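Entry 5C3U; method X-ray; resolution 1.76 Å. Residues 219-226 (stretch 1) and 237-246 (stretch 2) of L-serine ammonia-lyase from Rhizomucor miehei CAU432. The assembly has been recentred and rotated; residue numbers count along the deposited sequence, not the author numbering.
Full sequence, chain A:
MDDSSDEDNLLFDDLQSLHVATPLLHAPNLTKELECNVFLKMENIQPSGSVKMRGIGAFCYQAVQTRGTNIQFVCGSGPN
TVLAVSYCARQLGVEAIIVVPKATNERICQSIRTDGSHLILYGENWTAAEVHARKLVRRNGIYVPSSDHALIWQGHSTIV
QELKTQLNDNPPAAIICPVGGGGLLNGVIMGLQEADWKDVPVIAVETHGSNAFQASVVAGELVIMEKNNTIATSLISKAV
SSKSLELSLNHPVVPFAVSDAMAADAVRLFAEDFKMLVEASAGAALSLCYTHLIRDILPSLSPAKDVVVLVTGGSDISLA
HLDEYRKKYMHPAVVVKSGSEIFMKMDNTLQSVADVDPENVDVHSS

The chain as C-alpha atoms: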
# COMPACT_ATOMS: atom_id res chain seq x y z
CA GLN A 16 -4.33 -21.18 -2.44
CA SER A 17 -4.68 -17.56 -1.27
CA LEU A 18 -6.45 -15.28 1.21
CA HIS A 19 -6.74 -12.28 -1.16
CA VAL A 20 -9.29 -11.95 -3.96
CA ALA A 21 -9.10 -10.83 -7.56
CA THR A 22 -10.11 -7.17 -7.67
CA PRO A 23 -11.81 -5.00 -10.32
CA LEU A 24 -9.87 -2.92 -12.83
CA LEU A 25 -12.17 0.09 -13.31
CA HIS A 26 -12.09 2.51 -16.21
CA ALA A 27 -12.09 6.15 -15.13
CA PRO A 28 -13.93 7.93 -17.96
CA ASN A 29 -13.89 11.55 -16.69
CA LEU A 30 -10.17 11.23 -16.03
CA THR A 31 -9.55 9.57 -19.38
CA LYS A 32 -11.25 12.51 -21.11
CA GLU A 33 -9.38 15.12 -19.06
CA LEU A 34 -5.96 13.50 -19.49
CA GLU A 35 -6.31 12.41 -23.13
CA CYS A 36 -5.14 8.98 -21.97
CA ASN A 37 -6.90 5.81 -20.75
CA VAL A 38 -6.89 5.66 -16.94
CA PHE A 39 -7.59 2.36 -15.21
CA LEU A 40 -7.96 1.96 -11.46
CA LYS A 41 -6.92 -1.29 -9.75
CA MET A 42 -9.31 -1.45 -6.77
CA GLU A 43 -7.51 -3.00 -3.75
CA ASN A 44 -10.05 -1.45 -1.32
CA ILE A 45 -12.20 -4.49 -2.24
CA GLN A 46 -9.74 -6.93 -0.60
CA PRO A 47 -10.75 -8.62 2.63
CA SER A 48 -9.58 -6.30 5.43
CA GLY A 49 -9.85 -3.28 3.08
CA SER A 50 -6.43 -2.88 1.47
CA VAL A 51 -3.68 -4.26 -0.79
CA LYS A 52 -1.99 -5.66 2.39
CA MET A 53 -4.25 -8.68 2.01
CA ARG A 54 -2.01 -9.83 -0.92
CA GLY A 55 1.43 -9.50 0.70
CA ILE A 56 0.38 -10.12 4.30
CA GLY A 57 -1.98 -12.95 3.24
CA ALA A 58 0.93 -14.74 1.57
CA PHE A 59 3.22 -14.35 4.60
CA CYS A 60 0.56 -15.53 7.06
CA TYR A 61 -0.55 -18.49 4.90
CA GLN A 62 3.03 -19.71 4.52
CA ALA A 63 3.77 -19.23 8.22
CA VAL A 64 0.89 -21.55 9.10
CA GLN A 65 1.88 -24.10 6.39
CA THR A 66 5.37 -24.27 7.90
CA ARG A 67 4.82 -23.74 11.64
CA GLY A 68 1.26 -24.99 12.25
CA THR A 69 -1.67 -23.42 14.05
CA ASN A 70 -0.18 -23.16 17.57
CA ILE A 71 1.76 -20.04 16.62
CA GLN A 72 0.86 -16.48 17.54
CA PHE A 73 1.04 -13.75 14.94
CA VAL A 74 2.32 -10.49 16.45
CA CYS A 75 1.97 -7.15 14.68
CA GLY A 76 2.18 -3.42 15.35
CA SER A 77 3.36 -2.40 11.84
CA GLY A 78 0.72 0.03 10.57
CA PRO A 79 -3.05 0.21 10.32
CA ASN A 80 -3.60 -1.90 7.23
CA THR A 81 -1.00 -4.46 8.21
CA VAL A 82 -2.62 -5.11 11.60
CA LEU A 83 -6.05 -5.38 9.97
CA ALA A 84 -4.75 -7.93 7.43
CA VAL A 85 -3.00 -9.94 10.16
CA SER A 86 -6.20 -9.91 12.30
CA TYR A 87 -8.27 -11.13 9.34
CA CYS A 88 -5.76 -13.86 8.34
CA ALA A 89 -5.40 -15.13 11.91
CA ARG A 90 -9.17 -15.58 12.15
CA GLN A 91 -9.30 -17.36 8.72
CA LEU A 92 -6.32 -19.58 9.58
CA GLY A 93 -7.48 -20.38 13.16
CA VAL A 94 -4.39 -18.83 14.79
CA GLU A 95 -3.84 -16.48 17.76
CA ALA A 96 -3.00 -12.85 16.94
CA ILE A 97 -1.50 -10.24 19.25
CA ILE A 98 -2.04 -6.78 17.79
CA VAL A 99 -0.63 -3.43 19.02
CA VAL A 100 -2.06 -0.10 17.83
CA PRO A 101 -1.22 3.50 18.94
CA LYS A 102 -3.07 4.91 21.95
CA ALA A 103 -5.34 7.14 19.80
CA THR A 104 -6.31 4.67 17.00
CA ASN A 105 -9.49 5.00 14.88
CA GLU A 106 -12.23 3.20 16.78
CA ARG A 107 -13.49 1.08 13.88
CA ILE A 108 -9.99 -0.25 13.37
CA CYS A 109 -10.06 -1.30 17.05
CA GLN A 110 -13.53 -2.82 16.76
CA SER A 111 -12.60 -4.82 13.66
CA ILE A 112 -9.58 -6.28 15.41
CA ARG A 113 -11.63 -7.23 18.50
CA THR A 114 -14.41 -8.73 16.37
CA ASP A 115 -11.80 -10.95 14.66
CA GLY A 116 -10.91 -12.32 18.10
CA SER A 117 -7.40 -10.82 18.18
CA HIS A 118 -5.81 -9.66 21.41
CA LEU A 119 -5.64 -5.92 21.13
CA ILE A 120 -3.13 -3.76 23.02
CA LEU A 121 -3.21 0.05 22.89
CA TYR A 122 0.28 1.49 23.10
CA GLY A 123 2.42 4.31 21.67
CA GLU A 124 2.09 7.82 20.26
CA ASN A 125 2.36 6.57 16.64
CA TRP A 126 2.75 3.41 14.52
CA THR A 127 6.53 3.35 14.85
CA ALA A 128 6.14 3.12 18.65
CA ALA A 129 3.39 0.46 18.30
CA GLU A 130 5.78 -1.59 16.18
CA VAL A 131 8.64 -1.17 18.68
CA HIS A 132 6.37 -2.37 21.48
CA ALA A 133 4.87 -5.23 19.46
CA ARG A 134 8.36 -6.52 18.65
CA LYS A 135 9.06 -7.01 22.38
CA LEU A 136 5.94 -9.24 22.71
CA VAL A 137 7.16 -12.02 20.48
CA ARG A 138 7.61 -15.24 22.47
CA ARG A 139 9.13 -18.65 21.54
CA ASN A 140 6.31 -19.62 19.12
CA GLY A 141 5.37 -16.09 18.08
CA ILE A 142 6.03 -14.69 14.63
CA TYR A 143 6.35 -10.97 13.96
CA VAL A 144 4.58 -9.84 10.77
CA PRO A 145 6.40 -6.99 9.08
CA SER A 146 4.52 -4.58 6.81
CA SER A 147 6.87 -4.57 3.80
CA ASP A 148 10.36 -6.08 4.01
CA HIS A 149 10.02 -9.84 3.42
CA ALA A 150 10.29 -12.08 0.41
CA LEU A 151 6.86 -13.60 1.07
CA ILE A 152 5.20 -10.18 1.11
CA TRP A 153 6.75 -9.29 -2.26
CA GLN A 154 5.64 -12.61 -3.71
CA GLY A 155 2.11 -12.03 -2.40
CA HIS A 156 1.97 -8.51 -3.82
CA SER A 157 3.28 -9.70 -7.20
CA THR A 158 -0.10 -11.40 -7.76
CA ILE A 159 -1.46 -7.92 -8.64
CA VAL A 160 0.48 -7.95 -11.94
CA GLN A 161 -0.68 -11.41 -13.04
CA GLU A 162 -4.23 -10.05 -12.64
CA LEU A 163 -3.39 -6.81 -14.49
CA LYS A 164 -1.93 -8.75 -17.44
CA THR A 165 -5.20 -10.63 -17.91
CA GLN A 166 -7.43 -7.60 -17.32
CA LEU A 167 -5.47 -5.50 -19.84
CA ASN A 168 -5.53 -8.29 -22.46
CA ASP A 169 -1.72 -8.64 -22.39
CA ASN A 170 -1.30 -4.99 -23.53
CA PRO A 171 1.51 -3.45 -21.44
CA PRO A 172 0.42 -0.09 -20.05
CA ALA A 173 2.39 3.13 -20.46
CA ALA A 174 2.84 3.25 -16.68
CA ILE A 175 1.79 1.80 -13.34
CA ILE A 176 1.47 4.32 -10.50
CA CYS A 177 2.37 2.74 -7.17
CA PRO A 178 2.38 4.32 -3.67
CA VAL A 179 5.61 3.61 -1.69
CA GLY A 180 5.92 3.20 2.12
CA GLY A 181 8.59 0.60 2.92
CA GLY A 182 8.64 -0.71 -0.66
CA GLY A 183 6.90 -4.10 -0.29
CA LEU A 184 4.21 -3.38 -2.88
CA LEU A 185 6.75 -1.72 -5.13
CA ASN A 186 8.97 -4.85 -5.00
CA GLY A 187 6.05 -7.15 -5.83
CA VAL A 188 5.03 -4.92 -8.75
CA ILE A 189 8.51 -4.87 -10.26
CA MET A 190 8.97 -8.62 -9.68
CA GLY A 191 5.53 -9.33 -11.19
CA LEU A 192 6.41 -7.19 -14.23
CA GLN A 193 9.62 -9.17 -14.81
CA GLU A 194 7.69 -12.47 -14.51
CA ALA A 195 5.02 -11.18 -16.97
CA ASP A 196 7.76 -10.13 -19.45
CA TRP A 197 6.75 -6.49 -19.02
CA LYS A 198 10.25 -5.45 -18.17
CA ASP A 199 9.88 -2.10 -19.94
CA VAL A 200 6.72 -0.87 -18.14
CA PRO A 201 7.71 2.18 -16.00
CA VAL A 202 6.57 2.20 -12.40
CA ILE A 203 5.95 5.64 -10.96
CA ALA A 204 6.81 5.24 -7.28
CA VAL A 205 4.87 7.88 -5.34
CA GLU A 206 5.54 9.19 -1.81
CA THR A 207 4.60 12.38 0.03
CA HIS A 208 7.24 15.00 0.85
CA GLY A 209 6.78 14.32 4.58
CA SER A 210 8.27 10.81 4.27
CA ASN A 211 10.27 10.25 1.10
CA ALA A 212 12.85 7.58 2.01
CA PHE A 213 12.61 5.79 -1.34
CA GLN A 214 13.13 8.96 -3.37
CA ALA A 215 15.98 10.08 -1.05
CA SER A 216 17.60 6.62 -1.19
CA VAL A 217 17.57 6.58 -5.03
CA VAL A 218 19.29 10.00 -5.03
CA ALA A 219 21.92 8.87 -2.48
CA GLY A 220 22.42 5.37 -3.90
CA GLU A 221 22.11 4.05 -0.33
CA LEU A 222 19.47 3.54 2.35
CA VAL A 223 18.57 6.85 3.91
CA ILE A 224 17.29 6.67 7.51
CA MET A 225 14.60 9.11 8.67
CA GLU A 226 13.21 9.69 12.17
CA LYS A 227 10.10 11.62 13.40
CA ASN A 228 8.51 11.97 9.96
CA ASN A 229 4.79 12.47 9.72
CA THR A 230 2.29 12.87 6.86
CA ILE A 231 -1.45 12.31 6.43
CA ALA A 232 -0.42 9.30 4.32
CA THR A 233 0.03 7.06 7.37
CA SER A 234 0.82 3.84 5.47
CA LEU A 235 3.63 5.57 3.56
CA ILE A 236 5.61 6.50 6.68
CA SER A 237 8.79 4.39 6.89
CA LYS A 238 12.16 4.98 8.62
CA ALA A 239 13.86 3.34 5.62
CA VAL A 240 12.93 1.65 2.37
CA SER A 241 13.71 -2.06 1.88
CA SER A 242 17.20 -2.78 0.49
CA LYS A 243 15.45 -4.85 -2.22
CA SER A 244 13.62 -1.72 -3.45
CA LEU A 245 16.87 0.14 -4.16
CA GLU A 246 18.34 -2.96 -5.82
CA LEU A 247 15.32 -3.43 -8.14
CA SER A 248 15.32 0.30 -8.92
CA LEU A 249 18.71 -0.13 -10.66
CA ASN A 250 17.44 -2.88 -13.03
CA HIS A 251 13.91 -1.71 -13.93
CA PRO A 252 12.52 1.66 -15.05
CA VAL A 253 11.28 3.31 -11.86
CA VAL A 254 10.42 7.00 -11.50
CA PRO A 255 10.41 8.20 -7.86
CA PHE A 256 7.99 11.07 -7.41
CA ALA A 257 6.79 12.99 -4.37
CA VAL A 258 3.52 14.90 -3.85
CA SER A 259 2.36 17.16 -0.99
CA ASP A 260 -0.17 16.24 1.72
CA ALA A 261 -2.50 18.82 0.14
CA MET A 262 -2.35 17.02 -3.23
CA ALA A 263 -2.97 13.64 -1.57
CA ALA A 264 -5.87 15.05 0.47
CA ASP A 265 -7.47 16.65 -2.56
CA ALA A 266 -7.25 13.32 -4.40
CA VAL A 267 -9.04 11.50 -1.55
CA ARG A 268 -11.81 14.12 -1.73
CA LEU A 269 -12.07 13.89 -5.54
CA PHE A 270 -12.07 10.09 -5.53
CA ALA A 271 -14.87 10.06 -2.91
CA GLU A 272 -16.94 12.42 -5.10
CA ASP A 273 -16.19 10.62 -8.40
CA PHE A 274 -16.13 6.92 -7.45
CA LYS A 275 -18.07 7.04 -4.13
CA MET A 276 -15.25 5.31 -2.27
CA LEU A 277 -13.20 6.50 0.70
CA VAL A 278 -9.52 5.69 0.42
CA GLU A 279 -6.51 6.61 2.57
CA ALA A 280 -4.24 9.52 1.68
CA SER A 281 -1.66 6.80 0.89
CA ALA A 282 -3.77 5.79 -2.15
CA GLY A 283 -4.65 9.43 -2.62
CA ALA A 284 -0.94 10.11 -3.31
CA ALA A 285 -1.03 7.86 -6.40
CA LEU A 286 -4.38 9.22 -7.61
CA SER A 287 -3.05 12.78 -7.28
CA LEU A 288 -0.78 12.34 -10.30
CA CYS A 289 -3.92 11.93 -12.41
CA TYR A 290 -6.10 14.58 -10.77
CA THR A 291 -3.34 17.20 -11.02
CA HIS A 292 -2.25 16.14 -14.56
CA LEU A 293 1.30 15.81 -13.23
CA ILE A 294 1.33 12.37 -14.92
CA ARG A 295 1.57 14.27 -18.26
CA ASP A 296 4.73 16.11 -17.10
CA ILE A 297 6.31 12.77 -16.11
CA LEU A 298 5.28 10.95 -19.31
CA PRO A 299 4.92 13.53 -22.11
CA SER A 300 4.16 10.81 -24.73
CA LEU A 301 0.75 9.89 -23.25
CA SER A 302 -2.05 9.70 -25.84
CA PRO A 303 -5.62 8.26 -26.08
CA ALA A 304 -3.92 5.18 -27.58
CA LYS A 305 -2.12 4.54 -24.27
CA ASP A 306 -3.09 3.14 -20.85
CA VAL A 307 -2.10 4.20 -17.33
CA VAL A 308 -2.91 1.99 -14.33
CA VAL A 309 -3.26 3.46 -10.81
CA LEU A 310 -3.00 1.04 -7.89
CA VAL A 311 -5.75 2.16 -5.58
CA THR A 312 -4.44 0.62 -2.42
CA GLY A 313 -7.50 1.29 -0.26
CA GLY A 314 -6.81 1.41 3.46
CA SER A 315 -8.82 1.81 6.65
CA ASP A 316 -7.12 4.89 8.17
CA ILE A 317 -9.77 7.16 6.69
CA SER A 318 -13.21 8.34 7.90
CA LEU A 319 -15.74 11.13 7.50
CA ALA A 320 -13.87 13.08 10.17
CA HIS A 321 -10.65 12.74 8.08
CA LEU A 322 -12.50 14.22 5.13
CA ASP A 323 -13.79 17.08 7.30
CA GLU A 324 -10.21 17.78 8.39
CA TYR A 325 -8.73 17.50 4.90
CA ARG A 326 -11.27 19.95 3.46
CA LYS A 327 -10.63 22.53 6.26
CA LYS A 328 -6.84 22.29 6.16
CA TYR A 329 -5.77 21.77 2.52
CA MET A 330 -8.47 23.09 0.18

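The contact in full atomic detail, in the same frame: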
# COMPACT_ATOMS: atom_id res chain seq x y z
N ALA A 219 20.67 9.13 -3.21
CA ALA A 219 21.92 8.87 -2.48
C ALA A 219 22.64 7.61 -2.96
O ALA A 219 23.86 7.49 -2.81
CB ALA A 219 21.66 8.80 -0.98
N GLY A 220 21.90 6.70 -3.57
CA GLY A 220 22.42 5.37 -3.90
C GLY A 220 22.71 4.57 -2.64
O GLY A 220 23.56 3.69 -2.65
N GLU A 221 22.05 4.89 -1.54
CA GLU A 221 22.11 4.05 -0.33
C GLU A 221 20.89 4.28 0.55
O GLU A 221 20.10 5.17 0.27
CB GLU A 221 23.42 4.22 0.44
CG GLU A 221 23.58 5.50 1.24
CD GLU A 221 24.89 5.49 2.02
OE1 GLU A 221 24.95 4.86 3.10
OE2 GLU A 221 25.86 6.11 1.55
N LEU A 222 20.72 3.47 1.59
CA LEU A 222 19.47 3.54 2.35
C LEU A 222 19.49 4.68 3.35
O LEU A 222 20.20 4.64 4.38
CB LEU A 222 19.17 2.21 3.04
CG LEU A 222 19.00 1.04 2.08
CD1 LEU A 222 19.08 -0.27 2.85
CD2 LEU A 222 17.69 1.17 1.30
N VAL A 223 18.70 5.69 3.06
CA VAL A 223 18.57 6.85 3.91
C VAL A 223 17.67 6.48 5.08
O VAL A 223 16.65 5.80 4.88
CB VAL A 223 18.00 8.03 3.08
CG1 VAL A 223 17.75 9.26 3.94
CG2 VAL A 223 18.96 8.39 1.96
N ILE A 224 18.06 6.89 6.28
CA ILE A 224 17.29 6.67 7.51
C ILE A 224 16.64 7.96 8.01
O ILE A 224 17.30 8.99 8.16
CB ILE A 224 18.15 6.05 8.66
CG1 ILE A 224 19.12 4.98 8.13
CG2 ILE A 224 17.27 5.50 9.79
CD1 ILE A 224 18.49 3.83 7.38
N MET A 225 15.34 7.91 8.28
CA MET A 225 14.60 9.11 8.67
C MET A 225 13.87 8.85 9.97
O MET A 225 13.22 7.81 10.11
CB MET A 225 13.55 9.47 7.62
CG MET A 225 14.12 10.04 6.34
SD MET A 225 12.85 10.36 5.11
CE MET A 225 13.97 10.76 3.78
N GLU A 226 13.98 9.79 10.91
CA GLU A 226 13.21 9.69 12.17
C GLU A 226 12.26 10.88 12.36
O GLU A 226 12.62 12.01 12.06
CB GLU A 226 14.14 9.62 13.39
CG GLU A 226 15.28 8.62 13.32
CD GLU A 226 16.48 9.07 14.15
OE1 GLU A 226 17.63 9.02 13.65
OE2 GLU A 226 16.30 9.50 15.31
N SER A 237 7.83 5.45 6.60
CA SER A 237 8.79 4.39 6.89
C SER A 237 10.11 5.06 7.29
O SER A 237 10.45 6.13 6.77
CB SER A 237 8.99 3.49 5.67
OG SER A 237 9.74 2.32 5.99
N LYS A 238 10.85 4.44 8.21
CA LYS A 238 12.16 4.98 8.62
C LYS A 238 13.18 4.77 7.51
O LYS A 238 14.13 5.57 7.35
CB LYS A 238 12.63 4.35 9.94
N ALA A 239 12.99 3.70 6.73
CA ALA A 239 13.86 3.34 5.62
C ALA A 239 13.10 2.51 4.61
O ALA A 239 12.10 1.87 4.94
CB ALA A 239 15.07 2.57 6.14
N VAL A 240 13.55 2.51 3.37
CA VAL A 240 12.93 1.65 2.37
C VAL A 240 13.68 0.31 2.38
O VAL A 240 14.83 0.25 2.84
CB VAL A 240 12.89 2.35 1.00
CG1 VAL A 240 14.22 2.24 0.26
CG2 VAL A 240 11.74 1.83 0.14
N SER A 241 13.03 -0.76 1.91
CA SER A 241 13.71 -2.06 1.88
C SER A 241 14.92 -2.01 0.96
O SER A 241 14.86 -1.39 -0.11
CB SER A 241 12.78 -3.16 1.42
OG SER A 241 12.50 -3.03 0.05
N SER A 242 16.00 -2.69 1.35
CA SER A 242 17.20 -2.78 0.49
C SER A 242 16.89 -3.38 -0.90
O SER A 242 17.54 -3.06 -1.90
CB SER A 242 18.28 -3.60 1.19
OG SER A 242 17.84 -4.93 1.30
N LYS A 243 15.89 -4.27 -0.95
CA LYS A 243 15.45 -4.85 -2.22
C LYS A 243 14.90 -3.79 -3.16
O LYS A 243 15.08 -3.91 -4.37
CB LYS A 243 14.41 -5.96 -1.97
CG LYS A 243 13.82 -6.62 -3.22
CD LYS A 243 14.86 -7.29 -4.12
CE LYS A 243 15.49 -8.51 -3.48
NZ LYS A 243 15.97 -9.46 -4.53
N SER A 244 14.24 -2.76 -2.62
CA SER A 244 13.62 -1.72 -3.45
C SER A 244 14.67 -0.95 -4.25
O SER A 244 14.50 -0.71 -5.45
CB SER A 244 12.82 -0.73 -2.59
OG SER A 244 11.73 -1.40 -1.98
N LEU A 245 15.73 -0.58 -3.56
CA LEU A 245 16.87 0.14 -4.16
C LEU A 245 17.56 -0.71 -5.22
O LEU A 245 17.91 -0.22 -6.30
CB LEU A 245 17.84 0.56 -3.05
CG LEU A 245 18.94 1.59 -3.37
CD1 LEU A 245 18.34 2.92 -3.80
CD2 LEU A 245 19.86 1.80 -2.17
N GLU A 246 17.76 -1.99 -4.90
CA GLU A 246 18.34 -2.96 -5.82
C GLU A 246 17.52 -3.11 -7.10
O GLU A 246 18.06 -3.03 -8.21
CB GLU A 246 18.52 -4.30 -5.09
CG GLU A 246 18.78 -5.52 -5.96
CD GLU A 246 19.19 -6.75 -5.15
OE1 GLU A 246 18.67 -6.94 -4.02
OE2 GLU A 246 20.03 -7.53 -5.65
O HOH W 1 15.69 4.13 2.90

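How does stretch 1 first meet stretch 2? Ala219 ends a helix without touching the other segment, and Gly220 is the first residue to leave helical geometry. Its phi of 67° is positive, a conformation that by itself favours glycine. Here the backbone lies against Leu245, which belongs to the helix of stretch 2 and directs its CA-to-CB bond toward stretch 1. Gly220 C is 4.0 Å from Leu245 CD2, and Glu221 CA is closer still, 3.7 Å from the same methyl. Glu221 thus offers its main chain to the leucine, while its CA-to-CB bond points away and its carboxylate takes no part in the contact.

What does Leu222 find on the other side? It has 91 Å² covered by stretch 2, the largest share of any residue here. Its CA-to-CB bond runs sideways, but with chi1 at m and chi2 at t the end of the side chain comes nearer and reaches several partners. Leu222 CD2 lies 3.8 Å from Val240 CG1 and 4.1 Å from Leu245 CD2, so one methyl has apolar partners both in the loop before the helix and in the helix itself. The same CD2 methyl also sits 3.4 Å from Val240 O, a close van der Waals approach to a backbone carbonyl. The other methyl, CD1, rests 3.8 Å from Ser242 CB, so even a serine contributes carbon surface. Just before the helix, Ser241 occupies the N-cap position, and its OG donates a hydrogen bond to Ser244 OG at 2.7 Å.

How does the chain stay connected at Val223, whose side chain remains 6.2 Å or more from stretch 2? The link is made through its carbonyl and a water. Water 1 donates a hydrogen bond to Val223 O at 2.8 Å and accepts one from Val240 N at 2.7 Å, so it bridges a backbone acceptor and a backbone donor that do not pair directly. Next along, Ile224 adds an apolar touch: its CD1 is 3.8 Å from Ala239 CB, methyl against methyl.

Where do the two backbones bond directly? The one direct hydrogen bond runs from Met225 N to Lys238 O, 2.8 Å long with an angle of 156° at the hydrogen, short and fairly straight. Lys238 O also receives a CA-H...O contact from Ile224 CA at 3.3 Å, so two neighbouring residues converge on one carbonyl. A second such contact, from Lys238 CA to Met225 O at 3.4 Å, runs the opposite way, from stretch 2 to stretch 1. Side-chain carbon adds to this: Lys238 CB lies 3.5 Å from Met225 O. The end of the Met225 side chain leads away, and Lys238 is not modelled beyond CB, so its reach cannot be described. Glu226 then points its CA-to-CB bond away, and stretch 1 leaves the contact.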